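TSC1 N-terminal domain (Chaetomium thermophilum, PDB 7A0M) probably binds phosphoinositide lipids of the lysosomal membrane, as part of a complex that moves to lysosomes and regulates mTORC1 signalling. Local coordinates at residues B[78-83]-B[121-126]; B[94-99]-B[142-147]; B[272-277]-B[336-341]; B[325-330]-B[374-379]. All coordinates share one frame; numbering follows the deposited sequence.

Interaction 1 (B[78-83]-B[121-126])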
# COMPACT_ATOMS: atom_id res chain seq x y z
N VAL B 78 -53.02 17.14 28.61
CA VAL B 78 -53.80 16.39 29.59
C VAL B 78 -53.53 14.90 29.47
O VAL B 78 -53.40 14.19 30.48
CB VAL B 78 -55.30 16.69 29.41
CG1 VAL B 78 -56.09 16.05 30.52
CG2 VAL B 78 -55.53 18.18 29.38
N LEU B 79 -53.44 14.39 28.24
CA LEU B 79 -53.21 12.97 28.03
C LEU B 79 -51.83 12.55 28.52
O LEU B 79 -51.65 11.41 28.97
CB LEU B 79 -53.40 12.63 26.56
CG LEU B 79 -53.56 11.15 26.21
CD1 LEU B 79 -54.67 10.53 27.04
CD2 LEU B 79 -53.89 11.04 24.73
N ARG B 80 -50.84 13.44 28.43
CA ARG B 80 -49.50 13.13 28.93
C ARG B 80 -49.50 12.96 30.44
O ARG B 80 -48.90 12.01 30.97
CB ARG B 80 -48.51 14.21 28.50
CG ARG B 80 -48.28 14.26 27.00
CD ARG B 80 -47.43 15.45 26.58
NE ARG B 80 -46.19 15.55 27.33
CZ ARG B 80 -45.40 16.62 27.32
NH1 ARG B 80 -45.72 17.68 26.60
NH2 ARG B 80 -44.28 16.63 28.04
N GLN B 81 -50.17 13.87 31.16
CA GLN B 81 -50.16 13.80 32.62
C GLN B 81 -50.99 12.63 33.14
O GLN B 81 -50.64 12.05 34.18
CB GLN B 81 -50.69 15.11 33.20
CG GLN B 81 -49.93 16.34 32.77
CD GLN B 81 -50.49 17.59 33.41
OE1 GLN B 81 -51.09 17.53 34.48
NE2 GLN B 81 -50.30 18.73 32.76
N LEU B 82 -52.07 12.27 32.45
CA LEU B 82 -52.93 11.18 32.88
C LEU B 82 -52.49 9.83 32.33
O LEU B 82 -53.16 8.82 32.60
CB LEU B 82 -54.38 11.45 32.46
CG LEU B 82 -55.17 12.44 33.31
CD1 LEU B 82 -56.51 12.75 32.67
CD2 LEU B 82 -55.36 11.89 34.72
N ARG B 83 -51.40 9.79 31.58
CA ARG B 83 -50.90 8.53 31.03
C ARG B 83 -50.65 7.44 32.07
O ARG B 83 -51.02 6.29 31.81
CB ARG B 83 -49.62 8.80 30.22
CG ARG B 83 -49.03 7.57 29.57
CD ARG B 83 -47.76 7.93 28.83
NE ARG B 83 -46.77 8.49 29.74
CZ ARG B 83 -45.97 7.77 30.52
NH1 ARG B 83 -46.04 6.45 30.51
NH2 ARG B 83 -45.10 8.38 31.32
N THR B 121 -44.44 11.05 22.96
CA THR B 121 -43.81 9.83 22.45
C THR B 121 -42.59 9.46 23.28
O THR B 121 -42.38 8.28 23.60
CB THR B 121 -43.43 10.02 20.98
OG1 THR B 121 -44.61 10.28 20.21
CG2 THR B 121 -42.75 8.78 20.44
N LEU B 122 -41.76 10.45 23.63
CA LEU B 122 -40.56 10.18 24.41
C LEU B 122 -40.90 9.68 25.81
O LEU B 122 -40.21 8.82 26.36
CB LEU B 122 -39.68 11.43 24.47
CG LEU B 122 -39.07 11.88 23.14
CD1 LEU B 122 -38.41 13.24 23.28
CD2 LEU B 122 -38.07 10.84 22.65
N GLU B 123 -41.97 10.23 26.41
CA GLU B 123 -42.37 9.78 27.74
C GLU B 123 -42.86 8.34 27.72
O GLU B 123 -42.64 7.59 28.67
CB GLU B 123 -43.46 10.70 28.28
CG GLU B 123 -42.99 12.11 28.61
CD GLU B 123 -44.14 13.09 28.76
OE1 GLU B 123 -45.29 12.70 28.45
OE2 GLU B 123 -43.90 14.24 29.16
N ILE B 124 -43.54 7.94 26.64
CA ILE B 124 -43.98 6.55 26.50
C ILE B 124 -42.79 5.61 26.43
O ILE B 124 -42.78 4.54 27.05
CB ILE B 124 -44.89 6.41 25.26
CG1 ILE B 124 -46.17 7.23 25.43
CG2 ILE B 124 -45.21 4.95 25.00
CD1 ILE B 124 -47.03 7.25 24.19
N LEU B 125 -41.76 6.00 25.67
CA LEU B 125 -40.62 5.11 25.45
C LEU B 125 -39.75 4.96 26.69
O LEU B 125 -39.06 3.95 26.84
CB LEU B 125 -39.78 5.62 24.28
CG LEU B 125 -40.43 5.61 22.90
CD1 LEU B 125 -39.50 6.22 21.87
CD2 LEU B 125 -40.80 4.19 22.52
N SER B 126 -39.75 5.95 27.58
CA SER B 126 -38.87 5.95 28.74
C SER B 126 -39.53 5.47 30.03
O SER B 126 -39.03 5.75 31.12
CB SER B 126 -38.30 7.36 28.95
OG SER B 126 -37.55 7.78 27.82

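Interaction 2 (B[94-99]-B[142-147])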
# COMPACT_ATOMS: atom_id res chain seq x y z
N GLN B 94 -53.47 3.13 21.90
CA GLN B 94 -54.73 3.51 21.26
C GLN B 94 -54.86 5.02 21.17
O GLN B 94 -55.37 5.55 20.17
CB GLN B 94 -55.89 2.91 22.04
CG GLN B 94 -56.04 1.42 21.88
CD GLN B 94 -57.02 0.82 22.87
OE1 GLN B 94 -57.86 1.52 23.43
NE2 GLN B 94 -56.89 -0.48 23.11
N TRP B 95 -54.41 5.74 22.19
CA TRP B 95 -54.49 7.20 22.15
C TRP B 95 -53.41 7.78 21.25
O TRP B 95 -53.68 8.69 20.46
CB TRP B 95 -54.38 7.77 23.57
CG TRP B 95 -55.68 7.74 24.30
CD1 TRP B 95 -56.01 6.92 25.35
CD2 TRP B 95 -56.85 8.53 24.03
NE1 TRP B 95 -57.30 7.17 25.76
CE2 TRP B 95 -57.84 8.15 24.96
CE3 TRP B 95 -57.15 9.52 23.09
CZ2 TRP B 95 -59.10 8.73 24.99
CZ3 TRP B 95 -58.40 10.10 23.12
CH2 TRP B 95 -59.36 9.70 24.06
N TRP B 96 -52.19 7.26 21.35
CA TRP B 96 -51.12 7.66 20.44
C TRP B 96 -51.50 7.37 19.00
O TRP B 96 -51.29 8.21 18.11
CB TRP B 96 -49.82 6.96 20.84
CG TRP B 96 -48.60 7.39 20.09
CD1 TRP B 96 -47.64 8.27 20.51
CD2 TRP B 96 -48.15 6.91 18.81
NE1 TRP B 96 -46.66 8.40 19.56
CE2 TRP B 96 -46.94 7.57 18.51
CE3 TRP B 96 -48.67 5.99 17.89
CZ2 TRP B 96 -46.25 7.34 17.33
CZ3 TRP B 96 -47.97 5.77 16.72
CH2 TRP B 96 -46.78 6.44 16.45
N ASP B 97 -52.06 6.19 18.74
CA ASP B 97 -52.53 5.85 17.40
C ASP B 97 -53.65 6.79 16.96
O ASP B 97 -53.73 7.18 15.79
CB ASP B 97 -53.01 4.40 17.38
CG ASP B 97 -53.20 3.86 15.97
OD1 ASP B 97 -53.01 4.61 15.00
OD2 ASP B 97 -53.55 2.66 15.84
N LYS B 98 -54.52 7.16 17.90
CA LYS B 98 -55.66 8.02 17.57
C LYS B 98 -55.24 9.45 17.28
O LYS B 98 -55.86 10.12 16.45
CB LYS B 98 -56.67 7.95 18.72
CG LYS B 98 -57.98 8.66 18.51
CD LYS B 98 -58.83 8.46 19.75
CE LYS B 98 -60.23 9.01 19.57
NZ LYS B 98 -60.96 8.38 18.44
N LEU B 99 -54.19 9.94 17.94
CA LEU B 99 -53.75 11.33 17.79
C LEU B 99 -52.68 11.52 16.72
O LEU B 99 -52.34 12.67 16.42
CB LEU B 99 -53.22 11.86 19.12
CG LEU B 99 -54.16 11.83 20.33
CD1 LEU B 99 -53.57 12.62 21.48
CD2 LEU B 99 -55.53 12.34 19.96
N ILE B 142 -43.11 -2.81 16.63
CA ILE B 142 -43.40 -2.82 15.19
C ILE B 142 -44.70 -2.09 14.85
O ILE B 142 -44.69 -1.28 13.90
CB ILE B 142 -43.39 -4.27 14.66
CG1 ILE B 142 -41.96 -4.81 14.63
CG2 ILE B 142 -44.01 -4.34 13.28
CD1 ILE B 142 -41.82 -6.15 13.94
N PRO B 143 -45.83 -2.30 15.54
CA PRO B 143 -47.05 -1.56 15.17
C PRO B 143 -46.90 -0.06 15.29
O PRO B 143 -47.52 0.69 14.52
CB PRO B 143 -48.10 -2.11 16.13
CG PRO B 143 -47.32 -2.61 17.29
CD PRO B 143 -46.08 -3.19 16.68
N TRP B 144 -46.11 0.41 16.25
CA TRP B 144 -45.78 1.83 16.33
C TRP B 144 -44.99 2.25 15.10
O TRP B 144 -45.30 3.25 14.45
CB TRP B 144 -44.94 2.08 17.59
CG TRP B 144 -45.55 1.60 18.88
CD1 TRP B 144 -45.52 0.32 19.35
CD2 TRP B 144 -46.13 2.39 19.93
NE1 TRP B 144 -46.12 0.25 20.58
CE2 TRP B 144 -46.50 1.51 20.97
CE3 TRP B 144 -46.42 3.76 20.07
CZ2 TRP B 144 -47.13 1.94 22.13
CZ3 TRP B 144 -47.04 4.19 21.24
CH2 TRP B 144 -47.39 3.28 22.25
N LEU B 145 -43.96 1.47 14.77
CA LEU B 145 -43.07 1.78 13.65
C LEU B 145 -43.81 1.73 12.31
O LEU B 145 -43.61 2.60 11.45
CB LEU B 145 -41.90 0.80 13.66
CG LEU B 145 -40.87 1.05 14.76
CD1 LEU B 145 -40.10 -0.22 15.09
CD2 LEU B 145 -39.92 2.16 14.35
N ASN B 146 -44.65 0.71 12.10
CA ASN B 146 -45.34 0.57 10.82
C ASN B 146 -46.24 1.77 10.55
O ASN B 146 -46.32 2.25 9.42
CB ASN B 146 -46.16 -0.72 10.79
CG ASN B 146 -45.30 -1.95 10.63
OD1 ASN B 146 -44.16 -1.87 10.18
ND2 ASN B 146 -45.86 -3.11 10.97
N ARG B 147 -46.92 2.27 11.58
CA ARG B 147 -47.71 3.49 11.42
C ARG B 147 -46.83 4.67 11.04
O ARG B 147 -47.17 5.45 10.15
CB ARG B 147 -48.49 3.78 12.70
CG ARG B 147 -49.82 3.05 12.79
CD ARG B 147 -50.89 3.83 12.06
NE ARG B 147 -51.59 4.75 12.94
CZ ARG B 147 -52.13 5.90 12.56
NH1 ARG B 147 -52.04 6.29 11.29
NH2 ARG B 147 -52.75 6.68 13.44

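Interaction 3 (B[272-277]-B[336-341])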
# COMPACT_ATOMS: atom_id res chain seq x y z
N ASN B 272 -18.41 -11.42 -4.51
CA ASN B 272 -19.10 -11.40 -5.79
C ASN B 272 -19.78 -10.06 -6.04
O ASN B 272 -19.86 -9.61 -7.18
CB ASN B 272 -20.12 -12.53 -5.86
CG ASN B 272 -19.47 -13.89 -6.02
OD1 ASN B 272 -18.33 -14.00 -6.48
ND2 ASN B 272 -20.19 -14.94 -5.65
N ILE B 273 -20.29 -9.42 -4.98
CA ILE B 273 -20.88 -8.09 -5.13
C ILE B 273 -19.84 -7.09 -5.61
O ILE B 273 -20.11 -6.27 -6.49
CB ILE B 273 -21.54 -7.64 -3.81
CG1 ILE B 273 -22.79 -8.48 -3.53
CG2 ILE B 273 -21.88 -6.16 -3.85
CD1 ILE B 273 -23.42 -8.19 -2.18
N TYR B 274 -18.63 -7.15 -5.04
CA TYR B 274 -17.56 -6.27 -5.49
C TYR B 274 -17.25 -6.48 -6.97
O TYR B 274 -17.07 -5.51 -7.72
CB TYR B 274 -16.30 -6.49 -4.65
CG TYR B 274 -15.05 -5.92 -5.27
CD1 TYR B 274 -14.75 -4.57 -5.16
CD2 TYR B 274 -14.17 -6.73 -5.97
CE1 TYR B 274 -13.61 -4.04 -5.74
CE2 TYR B 274 -13.02 -6.22 -6.54
CZ TYR B 274 -12.75 -4.87 -6.42
OH TYR B 274 -11.61 -4.36 -6.99
N ALA B 275 -17.18 -7.74 -7.40
CA ALA B 275 -16.87 -8.02 -8.80
C ALA B 275 -17.96 -7.52 -9.73
O ALA B 275 -17.68 -7.02 -10.83
CB ALA B 275 -16.65 -9.52 -8.99
N ARG B 276 -19.23 -7.64 -9.32
CA ARG B 276 -20.33 -7.14 -10.14
C ARG B 276 -20.26 -5.63 -10.29
O ARG B 276 -20.38 -5.09 -11.40
CB ARG B 276 -21.67 -7.55 -9.54
CG ARG B 276 -22.85 -7.14 -10.42
CD ARG B 276 -24.13 -6.95 -9.62
NE ARG B 276 -25.26 -6.68 -10.51
CZ ARG B 276 -26.38 -6.08 -10.12
NH1 ARG B 276 -26.53 -5.68 -8.87
NH2 ARG B 276 -27.36 -5.88 -11.00
N LEU B 277 -20.06 -4.92 -9.18
CA LEU B 277 -20.00 -3.46 -9.23
C LEU B 277 -18.74 -2.98 -9.93
O LEU B 277 -18.73 -1.88 -10.50
CB LEU B 277 -20.07 -2.88 -7.81
CG LEU B 277 -21.26 -3.37 -6.97
CD1 LEU B 277 -21.36 -2.58 -5.67
CD2 LEU B 277 -22.55 -3.29 -7.76
N ILE B 336 -6.57 -11.00 3.39
CA ILE B 336 -5.99 -12.21 2.81
C ILE B 336 -7.03 -12.96 1.99
O ILE B 336 -6.74 -13.47 0.90
CB ILE B 336 -5.38 -13.09 3.91
CG1 ILE B 336 -4.34 -12.30 4.70
CG2 ILE B 336 -4.76 -14.35 3.31
CD1 ILE B 336 -3.75 -13.06 5.87
N ASN B 337 -8.26 -13.05 2.50
CA ASN B 337 -9.33 -13.68 1.73
C ASN B 337 -9.74 -12.83 0.54
O ASN B 337 -10.12 -13.37 -0.51
CB ASN B 337 -10.54 -13.95 2.63
CG ASN B 337 -10.33 -15.15 3.53
OD1 ASN B 337 -10.72 -16.27 3.20
ND2 ASN B 337 -9.70 -14.93 4.68
N PHE B 338 -9.68 -11.50 0.67
CA PHE B 338 -10.09 -10.62 -0.43
C PHE B 338 -9.13 -10.72 -1.60
O PHE B 338 -9.55 -10.89 -2.75
CB PHE B 338 -10.20 -9.18 0.06
CG PHE B 338 -10.86 -8.25 -0.92
CD1 PHE B 338 -11.74 -8.73 -1.87
CD2 PHE B 338 -10.58 -6.90 -0.91
CE1 PHE B 338 -12.34 -7.88 -2.78
CE2 PHE B 338 -11.17 -6.04 -1.81
CZ PHE B 338 -12.06 -6.53 -2.75
N VAL B 339 -7.82 -10.61 -1.33
CA VAL B 339 -6.85 -10.68 -2.42
C VAL B 339 -6.79 -12.09 -3.00
O VAL B 339 -6.43 -12.27 -4.17
CB VAL B 339 -5.47 -10.20 -1.95
CG1 VAL B 339 -5.57 -8.81 -1.34
CG2 VAL B 339 -4.86 -11.18 -0.96
N ASP B 340 -7.14 -13.10 -2.20
CA ASP B 340 -7.22 -14.46 -2.73
C ASP B 340 -8.40 -14.62 -3.68
O ASP B 340 -8.32 -15.38 -4.64
CB ASP B 340 -7.31 -15.48 -1.59
CG ASP B 340 -7.16 -16.90 -2.08
OD1 ASP B 340 -6.01 -17.32 -2.36
OD2 ASP B 340 -8.18 -17.61 -2.18
N TYR B 341 -9.51 -13.91 -3.41
CA TYR B 341 -10.62 -13.91 -4.36
C TYR B 341 -10.20 -13.27 -5.68
O TYR B 341 -10.51 -13.79 -6.76
CB TYR B 341 -11.82 -13.17 -3.76
CG TYR B 341 -12.98 -13.00 -4.71
CD1 TYR B 341 -13.91 -14.02 -4.89
CD2 TYR B 341 -13.16 -11.83 -5.43
CE1 TYR B 341 -14.98 -13.88 -5.75
CE2 TYR B 341 -14.22 -11.67 -6.30
CZ TYR B 341 -15.13 -12.70 -6.46
OH TYR B 341 -16.19 -12.55 -7.32

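Interaction 4 (B[325-330]-B[374-379])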
# COMPACT_ATOMS: atom_id res chain seq x y z
N GLU B 325 -14.85 2.87 -1.41
CA GLU B 325 -15.01 2.64 0.03
C GLU B 325 -15.34 1.19 0.33
O GLU B 325 -14.99 0.68 1.40
CB GLU B 325 -16.08 3.57 0.59
CG GLU B 325 -15.74 5.05 0.52
CD GLU B 325 -15.97 5.66 -0.85
OE1 GLU B 325 -16.24 4.90 -1.80
OE2 GLU B 325 -15.89 6.90 -0.97
N TYR B 326 -16.01 0.50 -0.60
CA TYR B 326 -16.31 -0.91 -0.40
C TYR B 326 -15.05 -1.76 -0.47
O TYR B 326 -14.88 -2.71 0.31
CB TYR B 326 -17.34 -1.38 -1.43
CG TYR B 326 -17.87 -2.78 -1.19
CD1 TYR B 326 -18.26 -3.19 0.07
CD2 TYR B 326 -17.98 -3.68 -2.24
CE1 TYR B 326 -18.75 -4.47 0.29
CE2 TYR B 326 -18.46 -4.96 -2.03
CZ TYR B 326 -18.84 -5.35 -0.77
OH TYR B 326 -19.32 -6.62 -0.56
N PHE B 327 -14.15 -1.44 -1.40
CA PHE B 327 -12.85 -2.10 -1.44
C PHE B 327 -12.10 -1.90 -0.13
O PHE B 327 -11.50 -2.85 0.40
CB PHE B 327 -12.02 -1.57 -2.62
CG PHE B 327 -10.69 -2.26 -2.80
CD1 PHE B 327 -9.59 -1.90 -2.03
CD2 PHE B 327 -10.54 -3.25 -3.75
CE1 PHE B 327 -8.37 -2.53 -2.21
CE2 PHE B 327 -9.32 -3.88 -3.93
CZ PHE B 327 -8.24 -3.52 -3.16
N THR B 328 -12.13 -0.68 0.41
CA THR B 328 -11.40 -0.38 1.64
C THR B 328 -11.91 -1.21 2.81
O THR B 328 -11.12 -1.76 3.59
CB THR B 328 -11.50 1.11 1.95
OG1 THR B 328 -10.76 1.85 0.97
CG2 THR B 328 -10.94 1.41 3.33
N ILE B 329 -13.24 -1.33 2.94
CA ILE B 329 -13.78 -2.04 4.09
C ILE B 329 -13.58 -3.55 3.95
O ILE B 329 -13.35 -4.25 4.94
CB ILE B 329 -15.27 -1.67 4.31
CG1 ILE B 329 -15.73 -2.09 5.70
CG2 ILE B 329 -16.16 -2.29 3.24
CD1 ILE B 329 -14.96 -1.41 6.82
N LEU B 330 -13.64 -4.08 2.72
CA LEU B 330 -13.37 -5.49 2.52
C LEU B 330 -11.90 -5.80 2.76
O LEU B 330 -11.56 -6.79 3.42
CB LEU B 330 -13.78 -5.91 1.10
CG LEU B 330 -15.26 -5.92 0.75
CD1 LEU B 330 -15.45 -6.29 -0.71
CD2 LEU B 330 -16.03 -6.88 1.65
N LYS B 374 -3.24 0.45 -5.59
CA LYS B 374 -2.33 1.58 -5.46
C LYS B 374 -2.80 2.60 -4.43
O LYS B 374 -2.14 3.62 -4.24
CB LYS B 374 -2.17 2.27 -6.81
CG LYS B 374 -1.60 1.39 -7.90
CD LYS B 374 -1.44 2.16 -9.20
CE LYS B 374 -1.03 1.26 -10.35
NZ LYS B 374 -1.00 2.00 -11.64
N GLN B 375 -3.93 2.35 -3.76
CA GLN B 375 -4.46 3.24 -2.74
C GLN B 375 -4.34 2.69 -1.33
O GLN B 375 -4.71 3.38 -0.38
CB GLN B 375 -5.94 3.55 -3.03
CG GLN B 375 -6.19 4.44 -4.23
CD GLN B 375 -7.68 4.59 -4.52
OE1 GLN B 375 -8.51 3.93 -3.90
NE2 GLN B 375 -8.01 5.46 -5.47
N HIS B 376 -3.83 1.47 -1.16
CA HIS B 376 -3.85 0.81 0.14
C HIS B 376 -2.48 0.28 0.52
O HIS B 376 -1.79 -0.34 -0.30
CB HIS B 376 -4.89 -0.31 0.15
CG HIS B 376 -6.30 0.17 0.12
ND1 HIS B 376 -6.92 0.59 -1.03
CD2 HIS B 376 -7.22 0.31 1.11
CE1 HIS B 376 -8.16 0.97 -0.76
NE2 HIS B 376 -8.36 0.81 0.54
N LEU B 377 -2.10 0.51 1.77
CA LEU B 377 -0.87 -0.02 2.33
C LEU B 377 -0.98 -1.53 2.55
O LEU B 377 -2.07 -2.10 2.55
CB LEU B 377 -0.54 0.67 3.65
CG LEU B 377 -0.37 2.19 3.62
CD1 LEU B 377 -0.48 2.75 5.03
CD2 LEU B 377 0.96 2.57 2.99
N LEU B 378 0.17 -2.17 2.73
CA LEU B 378 0.20 -3.57 3.11
C LEU B 378 -0.52 -3.77 4.44
O LEU B 378 -0.26 -3.04 5.41
CB LEU B 378 1.64 -4.07 3.20
CG LEU B 378 1.82 -5.55 3.58
CD1 LEU B 378 1.27 -6.46 2.50
CD2 LEU B 378 3.28 -5.86 3.87
N HIS B 379 -1.41 -4.75 4.49
CA HIS B 379 -2.23 -4.98 5.67
C HIS B 379 -1.44 -5.76 6.72
O HIS B 379 -0.69 -6.68 6.38
CB HIS B 379 -3.49 -5.75 5.29
CG HIS B 379 -4.59 -5.67 6.31
ND1 HIS B 379 -4.54 -6.33 7.52
CD2 HIS B 379 -5.77 -5.01 6.30
CE1 HIS B 379 -5.64 -6.08 8.20
NE2 HIS B 379 -6.40 -5.28 7.48

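Interaction 1 (B[78-83]-B[121-126])
Arg80 and Glu123 form a salt bridge in which the guanidinium takes the carboxylate side-on, using NE and one terminal nitrogen. The short arm runs from Arg80 NH2 to Glu123 OE2, 2.7 Å long and fairly straight. The longer arm, from Arg80 NE to Glu123 OE1, measures 3.2 Å and meets that oxygen on its syn side but well out of the carboxylate plane; a weak third bond joins NE to OE2. Both oxygens lie near the guanidinium plane, but the two flat groups are turned 46° against each other, and NH2 meets OE2 from above the carboxylate plane. The bend of the Arg80 chain at chi3 (52°) brings the NE edge round to the acid, while Glu123 stays extended beyond CG.

Arg83 approaches the same residue differently. Its CG lies opposite the backbone N (chi1 -179°), and the chain reaches across to the C-terminal end of helix 113-125, where one guanidinium face covers the carbonyl oxygen of Glu123, with Arg83 NH2 3.7 Å from Glu123 O. The positive charge there probably suits the partial negative charge of the helix end. Nearby, Arg83 CD packs on Ile124 CG1 at 3.8 Å, and Arg83 NH1 makes a weak hydrogen bond to Ser127.

The contact joins the ends of helices 69-81 and 113-125 within the all-helical N-terminal part of the chain. Helix 89-105 packs against both, Thr92 touching Arg83 and Ile124; helix 9-21 packs on Val78 and Leu82, and helix 168-183 on Thr121 and Leu125.

Interaction 2 (B[94-99]-B[142-147])
Trp96 meets Trp144 along most of its length. Its CB already lies 3.9 Å from Trp144 CZ3, and its CG comes nearer, 3.7 Å from the same atom. Farther round the indole, Trp96 CD2 touches both CE3 and CZ3 of Trp144, and Trp96 CE3 is 3.8 Å from Trp144 CE3. At the far end Trp96 CH2 passes 4.0 Å from the backbone O of Trp144. A trans chi1 (-174°) points the Trp96 ring across to helix 142-153. The CE3 and CZ3 atoms of Trp144 come over one face of Trp96, toward its rim, the two ring planes inclined at 57°. Helix 89-105 here meets the next helix but one; helix 113-125 between them in sequence supplies Phe117, stacked on Trp96, Thr121, bonded to Trp96 NE1, and Ile124. Such layering of successive helices is consistent with an alpha-solenoid. Phe93 and Phe141 meet Trp144 edge-to-face. Toward the more open side of the seam, Arg147 bends at chi2 and chi3 to turn its guanidinium edge to Asp97. The salt bridge to Asp97 OD1 is modelled too tightly for its exact geometry to be trusted. Arg147 NH2 also makes a weak bond to Asp97 O, while Arg147 NH1 pairs with Asp101.

Interaction 3 (B[272-277]-B[336-341])
Tyr341 reaches helix 267-278 with its phenol hydroxyl, which donates a 2.7 Å hydrogen bond from Tyr341 OH to Asn272 OD1. The hydroxyl lies in the carbonyl plane of the amide, on a lone pair. The Tyr341 side chain stands out from helix 335-343 toward its partner; it and the Asn272 side chain run roughly perpendicular, with the amide inclined to the phenol ring. Asn272 starts out away from the partner helix, but its OD1 turns back to accept the bond. Ala275 closes in beside it: its CB is 3.5 Å from Tyr341 OH and 4.2 Å from Tyr341 CE2, at the edge of the phenol ring. This part of the domain is a bundle of short helices within the Hamartin family region, and the contact links two members of it that also share helix 323-333 as a neighbour. One turn before Tyr341, Phe338 has an unusual ring setting, chi2 25°, which presents its CE1-CZ edge to Tyr274. Tyr274, trans about its first torsion (164°), extends toward helix 335-343 and offers a ring face. The result is a T-shaped pair with planes at 83° and centroids 5.1 Å apart. Phe338 CZ sits over the centre of the tyrosine ring, and Phe338 CE1 lies 3.9 Å from Tyr274 CD2. Beyond the ring, Tyr274 OH hydrogen-bonds to Ser369 OG. A leucine replacing Tyr274 would probably leave the Phe338 edge without a flat face to rest on, and Ser369 without its phenol partner. Phe271, a residue before Asn272, meets both the Phe338 and the Tyr341 rings.

Interaction 4 (B[325-330]-B[374-379])
His376 pushes its imidazole against one flank of helix 323-333, where Thr328 and Phe327 receive it. The tight spot is the 2.7 Å hydrogen bond between Thr328 OG1 and His376 NE2, made at the edge of the imidazole and near its plane. Thr328 CB and CG2 lie close behind the hydroxyl; Thr328 CG2 is 3.8 Å from His376 NE2. Phe327 takes one face of the same imidazole: Phe327 CD1 is 3.4 Å from His376 CE1, and Phe327 CE1 is 3.6 Å from His376 ND1. The phenyl and imidazole side chains run antiparallel alongside each other, their planes inclined at 53°. The trans setting of chi1 (-176°) carries the Phe327 ring out to the loop. His376 ND1 bonds to Phe372 O, so both ring nitrogens are engaged and the buried imidazole is held against rotation. Replacing His376 by an alanine is likely to leave Thr328 OG1 and Phe372 O without this partner and open a gap beside Phe327. On the looser side, the Gln375 side chain comes no nearer than 5.8 Å to segment 325-330, and the Lys374 side chain is exposed. Residues 376-379 run extended, with further ties to the same helix: Leu377 O bonds to Tyr331 OH, and His379 NE2 to Gly332 O. The Gln375 and Leu377 backbones pair with Val414 and Leu412, whereas His376 and Leu378 make backbone hydrogen bonds to the second subunit. The loop is thus held between helix 323-333 of its own chain and a second copy of the protein, forming part of the contact between the two subunits of the assembly.

In the fold
The four contacts form two pairs on opposite sides of the centre of a helical chain without strands. Interactions 1 and 2 have centres about 14 Å apart and interlock along the sequence: Thr121 OG1 lies 2.9 Å from Trp96 NE1, probably a hydrogen bond, and Leu79 CD2 packs 3.5 Å from Trp95 CB. Interactions 3 and 4 alternate likewise, with centres about 12 Å apart; Phe338 CE2 comes within 3.5 Å of Phe327 CD2, so one aromatic cluster serves both. The pairs are far apart: the centres of interactions 2 and 3 are about 44 Å from each other and their nearest atoms about 25 Å. The second subunit touches interactions 3 and 4, but neither interaction 1 nor interaction 2.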